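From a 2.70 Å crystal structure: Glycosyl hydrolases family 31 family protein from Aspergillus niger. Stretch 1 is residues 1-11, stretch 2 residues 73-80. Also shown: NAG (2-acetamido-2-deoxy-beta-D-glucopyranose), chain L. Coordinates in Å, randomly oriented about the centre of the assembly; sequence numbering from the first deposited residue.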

# COMPACT_ATOMS: atom_id res chain seq x y z
N THR A 1 32.41 43.15 -1.62
CA THR A 1 32.90 42.73 -0.32
C THR A 1 32.05 41.60 0.25
O THR A 1 31.94 41.43 1.46
CB THR A 1 32.91 43.90 0.68
OG1 THR A 1 31.57 44.36 0.90
CG2 THR A 1 33.75 45.05 0.14
N TYR A 2 31.43 40.83 -0.64
CA TYR A 2 30.61 39.70 -0.24
C TYR A 2 31.49 38.53 0.19
O TYR A 2 32.48 38.20 -0.47
CB TYR A 2 29.69 39.27 -1.38
CG TYR A 2 28.83 38.07 -1.06
CD1 TYR A 2 27.67 38.20 -0.30
CD2 TYR A 2 29.17 36.80 -1.52
CE1 TYR A 2 26.88 37.11 -0.00
CE2 TYR A 2 28.38 35.70 -1.22
CZ TYR A 2 27.24 35.86 -0.47
OH TYR A 2 26.46 34.77 -0.17
N PHE A 3 31.13 37.90 1.31
CA PHE A 3 31.86 36.76 1.84
C PHE A 3 31.52 35.53 0.99
O PHE A 3 30.66 34.72 1.33
CB PHE A 3 31.53 36.54 3.31
CG PHE A 3 32.56 35.73 4.06
CD1 PHE A 3 32.73 34.38 3.79
CD2 PHE A 3 33.35 36.31 5.03
CE1 PHE A 3 33.67 33.63 4.47
CE2 PHE A 3 34.29 35.57 5.72
CZ PHE A 3 34.45 34.23 5.44
N ALA A 4 32.22 35.41 -0.13
CA ALA A 4 32.01 34.30 -1.04
C ALA A 4 32.42 32.98 -0.39
O ALA A 4 33.30 32.95 0.48
CB ALA A 4 32.81 34.51 -2.33
N PRO A 5 31.80 31.87 -0.78
CA PRO A 5 32.12 30.58 -0.16
C PRO A 5 33.41 29.99 -0.72
O PRO A 5 33.84 30.31 -1.83
CB PRO A 5 30.92 29.70 -0.50
CG PRO A 5 30.00 30.54 -1.36
CD PRO A 5 30.78 31.72 -1.83
N ASN A 6 34.01 29.11 0.08
CA ASN A 6 35.24 28.43 -0.30
C ASN A 6 35.02 26.98 -0.70
O ASN A 6 35.99 26.24 -0.89
CB ASN A 6 36.25 28.50 0.85
CG ASN A 6 35.78 27.74 2.08
OD1 ASN A 6 34.59 27.51 2.26
ND2 ASN A 6 36.73 27.35 2.92
N SER A 7 33.76 26.56 -0.82
CA SER A 7 33.44 25.18 -1.17
C SER A 7 32.17 25.19 -2.01
O SER A 7 31.22 25.93 -1.71
CB SER A 7 33.25 24.32 0.08
OG SER A 7 32.90 22.99 -0.26
N THR A 8 32.15 24.37 -3.06
CA THR A 8 30.98 24.28 -3.93
C THR A 8 29.87 23.43 -3.33
O THR A 8 28.76 23.42 -3.87
CB THR A 8 31.38 23.72 -5.29
OG1 THR A 8 31.82 22.36 -5.14
CG2 THR A 8 32.50 24.54 -5.90
N GLY A 9 30.14 22.73 -2.24
CA GLY A 9 29.15 21.89 -1.61
C GLY A 9 29.78 20.78 -0.81
O GLY A 9 30.96 20.45 -0.96
N LEU A 10 28.98 20.20 0.07
CA LEU A 10 29.41 19.09 0.92
C LEU A 10 28.44 17.94 0.74
O LEU A 10 27.22 18.13 0.83
CB LEU A 10 29.48 19.52 2.39
CG LEU A 10 29.71 18.43 3.44
CD1 LEU A 10 31.16 17.97 3.41
CD2 LEU A 10 29.35 18.95 4.82
N ARG A 11 28.97 16.75 0.48
CA ARG A 11 28.17 15.55 0.28
C ARG A 11 28.47 14.58 1.41
O ARG A 11 29.60 14.09 1.53
CB ARG A 11 28.45 14.91 -1.08
CG ARG A 11 27.90 13.50 -1.21
CD ARG A 11 28.35 12.82 -2.48
NE ARG A 11 27.67 11.54 -2.67
CZ ARG A 11 26.82 11.28 -3.65
NH1 ARG A 11 26.53 12.21 -4.55
NH2 ARG A 11 26.25 10.08 -3.73
N PRO A 73 32.85 16.82 12.71
CA PRO A 73 32.12 18.05 12.39
C PRO A 73 32.85 18.90 11.36
O PRO A 73 34.08 18.91 11.29
CB PRO A 73 32.03 18.77 13.74
CG PRO A 73 33.17 18.23 14.53
CD PRO A 73 33.33 16.81 14.10
N ARG A 74 32.07 19.64 10.56
CA ARG A 74 32.61 20.54 9.55
C ARG A 74 31.83 21.85 9.58
O ARG A 74 30.79 21.96 10.23
CB ARG A 74 32.54 19.92 8.15
CG ARG A 74 33.00 18.48 8.07
CD ARG A 74 33.08 18.00 6.63
NE ARG A 74 34.14 17.01 6.46
CZ ARG A 74 35.34 17.28 5.97
NH1 ARG A 74 35.64 18.52 5.58
NH2 ARG A 74 36.24 16.32 5.85
N THR A 75 32.36 22.84 8.88
CA THR A 75 31.77 24.17 8.84
C THR A 75 31.91 24.75 7.44
O THR A 75 32.96 24.62 6.81
CB THR A 75 32.42 25.11 9.87
OG1 THR A 75 32.29 24.55 11.18
CG2 THR A 75 31.78 26.48 9.84
N LEU A 76 30.85 25.39 6.96
CA LEU A 76 30.83 26.03 5.65
C LEU A 76 30.09 27.35 5.77
O LEU A 76 29.05 27.42 6.43
CB LEU A 76 30.17 25.13 4.59
CG LEU A 76 30.76 25.15 3.18
CD1 LEU A 76 30.10 24.07 2.32
CD2 LEU A 76 30.62 26.52 2.51
N ARG A 77 30.63 28.39 5.15
CA ARG A 77 30.06 29.73 5.23
C ARG A 77 29.83 30.28 3.83
O ARG A 77 30.69 30.16 2.95
CB ARG A 77 30.97 30.68 6.02
CG ARG A 77 30.47 32.11 6.03
CD ARG A 77 31.28 33.00 6.96
NE ARG A 77 30.78 34.37 6.94
CZ ARG A 77 31.27 35.35 7.70
NH1 ARG A 77 32.27 35.11 8.53
NH2 ARG A 77 30.75 36.57 7.62
N ASN A 78 28.66 30.89 3.64
CA ASN A 78 28.32 31.58 2.41
C ASN A 78 27.56 32.85 2.79
O ASN A 78 26.45 32.77 3.31
CB ASN A 78 27.47 30.70 1.49
CG ASN A 78 26.93 31.45 0.29
OD1 ASN A 78 27.55 32.40 -0.20
ND2 ASN A 78 25.76 31.04 -0.19
N GLY A 79 28.17 34.00 2.54
CA GLY A 79 27.53 35.25 2.94
C GLY A 79 27.52 35.38 4.45
O GLY A 79 28.56 35.23 5.11
N ASN A 80 26.35 35.65 5.01
CA ASN A 80 26.20 35.80 6.45
C ASN A 80 25.58 34.57 7.10
O ASN A 80 25.29 34.60 8.30
CB ASN A 80 25.37 37.05 6.78
CG ASN A 80 23.98 37.03 6.15
OD1 ASN A 80 23.40 35.98 5.90
ND2 ASN A 80 23.44 38.22 5.90
C1 NAG L . 36.81 26.86 4.29
C2 NAG L . 37.85 25.83 4.67
C3 NAG L . 37.42 25.01 5.83
C4 NAG L . 36.98 25.90 6.98
C5 NAG L . 35.95 26.90 6.50
C6 NAG L . 35.60 27.85 7.63
C7 NAG L . 39.18 25.33 2.66
C8 NAG L . 39.48 24.44 1.48
N2 NAG L . 38.13 25.00 3.56
O3 NAG L . 38.47 24.16 6.21
O4 NAG L . 36.42 25.11 8.00
O5 NAG L . 36.47 27.64 5.42
O6 NAG L . 34.27 28.28 7.48
O7 NAG L . 39.84 26.34 2.84

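The N-terminal segment, mostly loop, runs past the strand that includes Leu76, Arg77 and Asn78, and the two stretches bury 558 Å² between them. Thr1 stays out of reach, so the contact opens with Tyr2. Its CA-to-CB bond points sideways, but the t rotamer carries the ring across, and Tyr2 OH donates a hydrogen bond to Asn78 OD1 at 2.6 Å, with that oxygen near the plane of the ring. A long, rigid phenol suits this reach: it brings one polar atom to a buried amide whose ND2 is satisfied elsewhere in the structure.

Phe3 contributes from both backbone and side chain. Phe3 O accepts a hydrogen bond from Gly79 N at 2.9 Å, the one backbone-to-backbone hydrogen bond across the contact. Gly79 fits for two reasons: its positive phi favours glycine, and an ideal CB there would lie 2.6 Å from Tyr2 OH, a clash. The CA-to-CB bond of Phe3 points toward stretch 2, and its ring receives the guanidinium of Arg77 flat on one face, the planes only 2° apart and Arg77 CZ 3.7 Å from the centroid of the Phe3 ring. Arg77 CD also sits over the face, 3.7 Å from the same centroid. The arginine is all-trans, and Arg77 NE donates to Gly79 O at 3.0 Å, a bond within stretch 2 that helps hold the cation in its stacking position. The ring thus covers aliphatic and charged parts of one side chain while leaving the in-plane NE-H free to bond.

Ala4 turns away, and Pro5 turns back in. Pro5 offers a compact carbon surface: Pro5 CA approaches Arg77 O at 3.4 Å in a CA-H...O contact, Pro5 CG lies 3.3 Å from Asn78 OD1, and Pro5 CB meets Leu76 CD2 at 4.4 Å.

Asn6 carries the glycan, with ND2 bonded covalently to NAG C1 at 1.5 Å; its OD1 lies 4.1 Å from Leu76 CD2. Ser7 then points toward the strand. Ser7 CB and Ser7 OG lie at similar distances from Leu76 CD1 (3.9 and 4.0 Å), and Ser7 OG accepts a weak hydrogen bond from Gly9 N at 3.4 Å. Buried Leu76 thus presents its methyls to three successive residues.

Thr8 points away, and Gly9 adopts backbone angles that call for glycine. Leu10, buried where stretch 1 becomes strand, closes the contact by packing its CD1 3.7 Å from Arg74 CD, apolar carbon against the aliphatic part of an exposed arginine.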